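Local coordinates for SWD1-like protein (Myceliophthora thermophila, PDB 6E29) that probably serves, through the WD-repeat beta-propeller domain present here, as a non-catalytic subunit of the COMPASS histone H3 methyltransferase complex, at residues S226-L230 with T241-P245; G43-V49 with R64-I70. One frame throughout, in Å; residues are numbered along the deposited sequence.

Interaction 1 (S226-L230 with T241-P245); sequences SGREL and TFIVP
Ser226 and Gly227 form the turn that leads into strand 229-234. Ser226 OG (chi1 p) takes a weak hydrogen bond from Arg228 N, 3.4 Å. Gly227 has positive phi (73/18), which favours glycine, and Gly227 O lies 3.6 Å from Val244 CB. Arg228 (-93/-17) has its side chain in m, m, m and its CB away from 241-245. Arg228 O accepts from Val244 N at 2.8 Å, nearly linear. Water 1 donates to Arg228 O (2.9 Å) and Val244 O (2.7 Å) and accepts from Arg228 NE (3.0 Å). From Glu229 the backbone is extended. These residues are the open end of an antiparallel hairpin, the second and third strands of a four-stranded WD40 propeller blade. Glu229 faces Ile243 in a non-hydrogen-bonded pair, CA-CA 4.8 Å, both on one face. Glu229 CG is 4.2 Å from Ile243 CD1, and Glu229 OE1 is hydrogen-bonded to Thr224 OG1. Glu229 CA makes a CA-H...O contact with Phe242 O, 3.3 Å. Leu230 (t, p) and Phe242 (chi1 m) form the hydrogen-bonded pair, CA-CA 5.1 Å, on the other face. Leu230 N donates to Phe242 O (2.9 Å), and Phe242 N to Leu230 O (2.8 Å). Leu230 CB touches Val244 CG2 at 3.8 Å (Val244 chi1 t). Leu230 also packs on Leu221 and Leu223 of strand 218-223, the blade's first strand.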
# COMPACT_ATOMS: atom_id res chain seq x y z
N SER B 226 -15.39 -0.59 -0.44
CA SER B 226 -16.18 -1.51 0.37
C SER B 226 -15.34 -2.58 1.07
O SER B 226 -15.85 -3.28 1.96
CB SER B 226 -17.21 -2.20 -0.51
OG SER B 226 -16.53 -2.85 -1.57
N GLY B 227 -14.08 -2.73 0.67
CA GLY B 227 -13.26 -3.81 1.17
C GLY B 227 -13.60 -5.18 0.64
O GLY B 227 -13.20 -6.18 1.26
N ARG B 228 -14.35 -5.28 -0.49
CA ARG B 228 -14.77 -6.60 -0.97
C ARG B 228 -13.81 -7.19 -1.99
O ARG B 228 -13.90 -8.40 -2.27
CB ARG B 228 -16.16 -6.58 -1.64
CG ARG B 228 -17.39 -6.13 -0.83
CD ARG B 228 -18.02 -7.13 0.16
NE ARG B 228 -18.54 -8.40 -0.40
CZ ARG B 228 -19.83 -8.74 -0.53
NH1 ARG B 228 -20.80 -7.92 -0.14
NH2 ARG B 228 -20.16 -9.92 -1.04
N GLU B 229 -12.94 -6.37 -2.58
CA GLU B 229 -11.98 -6.85 -3.56
C GLU B 229 -10.58 -6.36 -3.23
O GLU B 229 -10.40 -5.23 -2.77
CB GLU B 229 -12.36 -6.41 -4.98
CG GLU B 229 -13.73 -6.92 -5.45
CD GLU B 229 -14.88 -5.95 -5.14
OE1 GLU B 229 -14.64 -4.82 -4.66
OE2 GLU B 229 -16.05 -6.33 -5.40
N LEU B 230 -9.60 -7.22 -3.49
CA LEU B 230 -8.21 -7.00 -3.13
C LEU B 230 -7.38 -7.04 -4.42
O LEU B 230 -7.51 -7.98 -5.22
CB LEU B 230 -7.73 -8.09 -2.18
CG LEU B 230 -6.25 -8.18 -1.84
CD1 LEU B 230 -5.85 -7.03 -0.90
CD2 LEU B 230 -6.00 -9.57 -1.23
N THR B 241 -6.55 -9.67 -8.87
CA THR B 241 -7.62 -9.24 -7.98
C THR B 241 -8.26 -10.47 -7.36
O THR B 241 -8.35 -11.53 -8.00
CB THR B 241 -8.65 -8.41 -8.70
OG1 THR B 241 -9.12 -9.10 -9.87
CG2 THR B 241 -8.02 -7.04 -9.09
N PHE B 242 -8.69 -10.33 -6.12
CA PHE B 242 -9.34 -11.41 -5.41
C PHE B 242 -10.59 -10.91 -4.73
O PHE B 242 -10.69 -9.74 -4.35
CB PHE B 242 -8.47 -12.02 -4.31
CG PHE B 242 -7.21 -12.59 -4.79
CD1 PHE B 242 -7.05 -13.97 -4.94
CD2 PHE B 242 -6.13 -11.74 -5.05
CE1 PHE B 242 -5.84 -14.48 -5.41
CE2 PHE B 242 -4.96 -12.23 -5.51
CZ PHE B 242 -4.80 -13.62 -5.68
N ILE B 243 -11.53 -11.85 -4.53
CA ILE B 243 -12.79 -11.61 -3.82
C ILE B 243 -12.56 -11.85 -2.34
O ILE B 243 -12.22 -12.96 -1.95
CB ILE B 243 -13.90 -12.53 -4.35
CG1 ILE B 243 -13.97 -12.45 -5.88
CG2 ILE B 243 -15.22 -12.16 -3.72
CD1 ILE B 243 -14.13 -11.02 -6.39
N VAL B 244 -12.73 -10.83 -1.52
CA VAL B 244 -12.31 -10.95 -0.11
C VAL B 244 -13.37 -11.70 0.65
O VAL B 244 -14.57 -11.47 0.42
CB VAL B 244 -12.06 -9.55 0.48
CG1 VAL B 244 -11.98 -9.60 1.99
CG2 VAL B 244 -10.77 -8.91 -0.09
N PRO B 245 -13.01 -12.64 1.53
CA PRO B 245 -14.03 -13.43 2.23
C PRO B 245 -14.78 -12.60 3.27
O PRO B 245 -14.40 -11.49 3.68
CB PRO B 245 -13.25 -14.56 2.90
CG PRO B 245 -11.90 -13.98 3.11
CD PRO B 245 -11.65 -13.10 1.88
O HOH W 1 -16.08 -9.98 -1.23

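Interaction 2 (G43-V49 with R64-I70); sequences GRVDGTV and RGHSKNI
Ile70, Arg64 and Gly47 have the largest covered areas. Ile70 (m, m) points at the hairpin. Ile70 CB is 3.7 Å from Gly43 CA, and Ile70 CD1 reaches Gly47 O (3.4 Å) and Val49 CG2 (4.0 Å). Ile70 N donates to Arg44 O (3.3 Å). Gly47 (88/-7) ends a type I turn from Arg44 (Gly47 N to Arg44 O 3.0 Å). A CB on Gly47 would clash with His66 O and Ser67 N, and its backbone angles alone call for glycine. Water 3 bridges Gly47 O (2.5 Å) to Gly65 N (2.7 Å). Asp46 OD1 accepts from Thr48 N (3.2 Å), an Asx turn, and Asp46 OD2 salt-bridges Arg44 NH2 (2.9 Å). Arg64 CG packs on Thr48 CG2 at 3.9 Å. Gly65-His66 is the GH pair typical of WD repeats, and His66 NE2 is hydrogen-bonded to Ser84 OG. The turn between strands 39-44 and 48-53 meets the loop from outer strand 58-64 to strand 70-75, the innermost strand of the next blade.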
# COMPACT_ATOMS: atom_id res chain seq x y z
N GLY B 43 4.91 12.73 -0.99
CA GLY B 43 6.12 12.53 -0.20
C GLY B 43 7.27 12.62 -1.17
O GLY B 43 7.11 12.32 -2.37
N ARG B 44 8.43 13.08 -0.68
CA ARG B 44 9.57 13.41 -1.53
C ARG B 44 10.79 12.62 -1.11
O ARG B 44 10.88 12.07 -0.01
CB ARG B 44 9.89 14.93 -1.49
CG ARG B 44 8.62 15.75 -1.27
CD ARG B 44 8.74 17.22 -1.53
NE ARG B 44 10.01 17.79 -1.21
CZ ARG B 44 10.25 19.11 -1.21
NH1 ARG B 44 9.27 19.96 -1.49
NH2 ARG B 44 11.47 19.56 -0.91
N VAL B 45 11.76 12.60 -2.03
CA VAL B 45 13.03 11.92 -1.79
C VAL B 45 13.66 12.43 -0.50
O VAL B 45 14.26 11.65 0.25
CB VAL B 45 13.98 12.13 -2.98
CG1 VAL B 45 15.43 11.75 -2.60
CG2 VAL B 45 13.51 11.37 -4.19
N ASP B 46 13.55 13.74 -0.23
CA ASP B 46 14.23 14.32 0.93
C ASP B 46 13.43 14.19 2.24
O ASP B 46 13.80 14.82 3.23
CB ASP B 46 14.57 15.80 0.69
CG ASP B 46 13.34 16.67 0.49
OD1 ASP B 46 12.21 16.14 0.43
OD2 ASP B 46 13.49 17.90 0.42
N GLY B 47 12.35 13.43 2.26
CA GLY B 47 11.59 13.23 3.48
C GLY B 47 10.50 14.26 3.72
O GLY B 47 9.69 14.07 4.63
N THR B 48 10.43 15.31 2.91
CA THR B 48 9.36 16.27 3.08
C THR B 48 8.03 15.71 2.57
O THR B 48 7.98 14.96 1.59
CB THR B 48 9.68 17.58 2.37
OG1 THR B 48 10.97 18.04 2.77
CG2 THR B 48 8.64 18.65 2.70
N VAL B 49 6.93 16.10 3.23
CA VAL B 49 5.59 15.76 2.80
C VAL B 49 4.85 17.03 2.43
O VAL B 49 4.93 18.02 3.16
CB VAL B 49 4.82 14.98 3.89
CG1 VAL B 49 3.36 14.74 3.42
CG2 VAL B 49 5.53 13.65 4.13
N ARG B 64 7.95 18.72 7.41
CA ARG B 64 9.33 18.24 7.41
C ARG B 64 9.55 17.51 8.72
O ARG B 64 9.69 18.13 9.78
CB ARG B 64 10.30 19.41 7.16
CG ARG B 64 9.83 20.30 5.98
CD ARG B 64 10.91 21.23 5.42
NE ARG B 64 10.35 22.44 4.82
CZ ARG B 64 10.56 22.82 3.56
NH1 ARG B 64 11.28 22.03 2.76
NH2 ARG B 64 10.03 23.95 3.09
N GLY B 65 9.54 16.18 8.66
CA GLY B 65 9.77 15.38 9.84
C GLY B 65 10.66 14.22 9.49
O GLY B 65 11.32 13.64 10.35
N HIS B 66 10.67 13.85 8.22
CA HIS B 66 11.56 12.79 7.77
C HIS B 66 12.72 13.42 7.01
O HIS B 66 12.61 14.54 6.49
CB HIS B 66 10.83 11.80 6.83
CG HIS B 66 9.54 11.24 7.37
ND1 HIS B 66 9.45 9.98 7.93
CD2 HIS B 66 8.29 11.75 7.38
CE1 HIS B 66 8.20 9.75 8.28
NE2 HIS B 66 7.48 10.81 7.98
N SER B 67 13.81 12.67 6.91
CA SER B 67 14.96 13.05 6.09
C SER B 67 15.31 12.05 4.99
O SER B 67 16.31 12.25 4.30
CB SER B 67 16.18 13.27 6.98
OG SER B 67 16.59 12.02 7.54
N LYS B 68 14.54 10.97 4.81
CA LYS B 68 14.83 10.01 3.76
C LYS B 68 13.55 9.80 2.97
O LYS B 68 12.49 10.34 3.33
CB LYS B 68 15.39 8.67 4.33
CG LYS B 68 16.94 8.70 4.63
CD LYS B 68 17.61 7.35 4.26
CE LYS B 68 17.77 6.41 5.45
NZ LYS B 68 17.61 4.95 5.08
N ASN B 69 13.65 9.03 1.87
CA ASN B 69 12.53 8.87 0.95
C ASN B 69 11.26 8.47 1.68
O ASN B 69 11.23 7.48 2.41
CB ASN B 69 12.83 7.80 -0.11
CG ASN B 69 14.10 8.07 -0.88
OD1 ASN B 69 15.06 8.63 -0.36
ND2 ASN B 69 14.12 7.65 -2.14
N ILE B 70 10.19 9.23 1.44
CA ILE B 70 8.89 8.79 1.90
C ILE B 70 8.50 7.53 1.13
O ILE B 70 8.64 7.45 -0.10
CB ILE B 70 7.84 9.89 1.73
CG1 ILE B 70 8.33 11.17 2.43
CG2 ILE B 70 6.49 9.39 2.23
CD1 ILE B 70 8.45 10.95 3.97
O HOH W 2 12.00 22.41 -0.54
O HOH W 3 8.41 15.02 6.52
O HOH W 4 11.91 17.13 5.66

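Interaction 2 comes first along the chain, and interaction 1 begins only after it has closed. They lie on opposite sides of the chain's centre; the centre of interaction 2 is about 17 Å from it and that of interaction 1 about 15 Å. Their own centres are about 32 Å apart and their nearest atoms about 21 Å, so they do not touch. Each involves the second and third strands of a blade of the same propeller. Interaction 1 uses the open end of that hairpin and stays within one blade. Interaction 2 uses the turn end and ties one blade to the crossover into the next. No ligand or active site links the two.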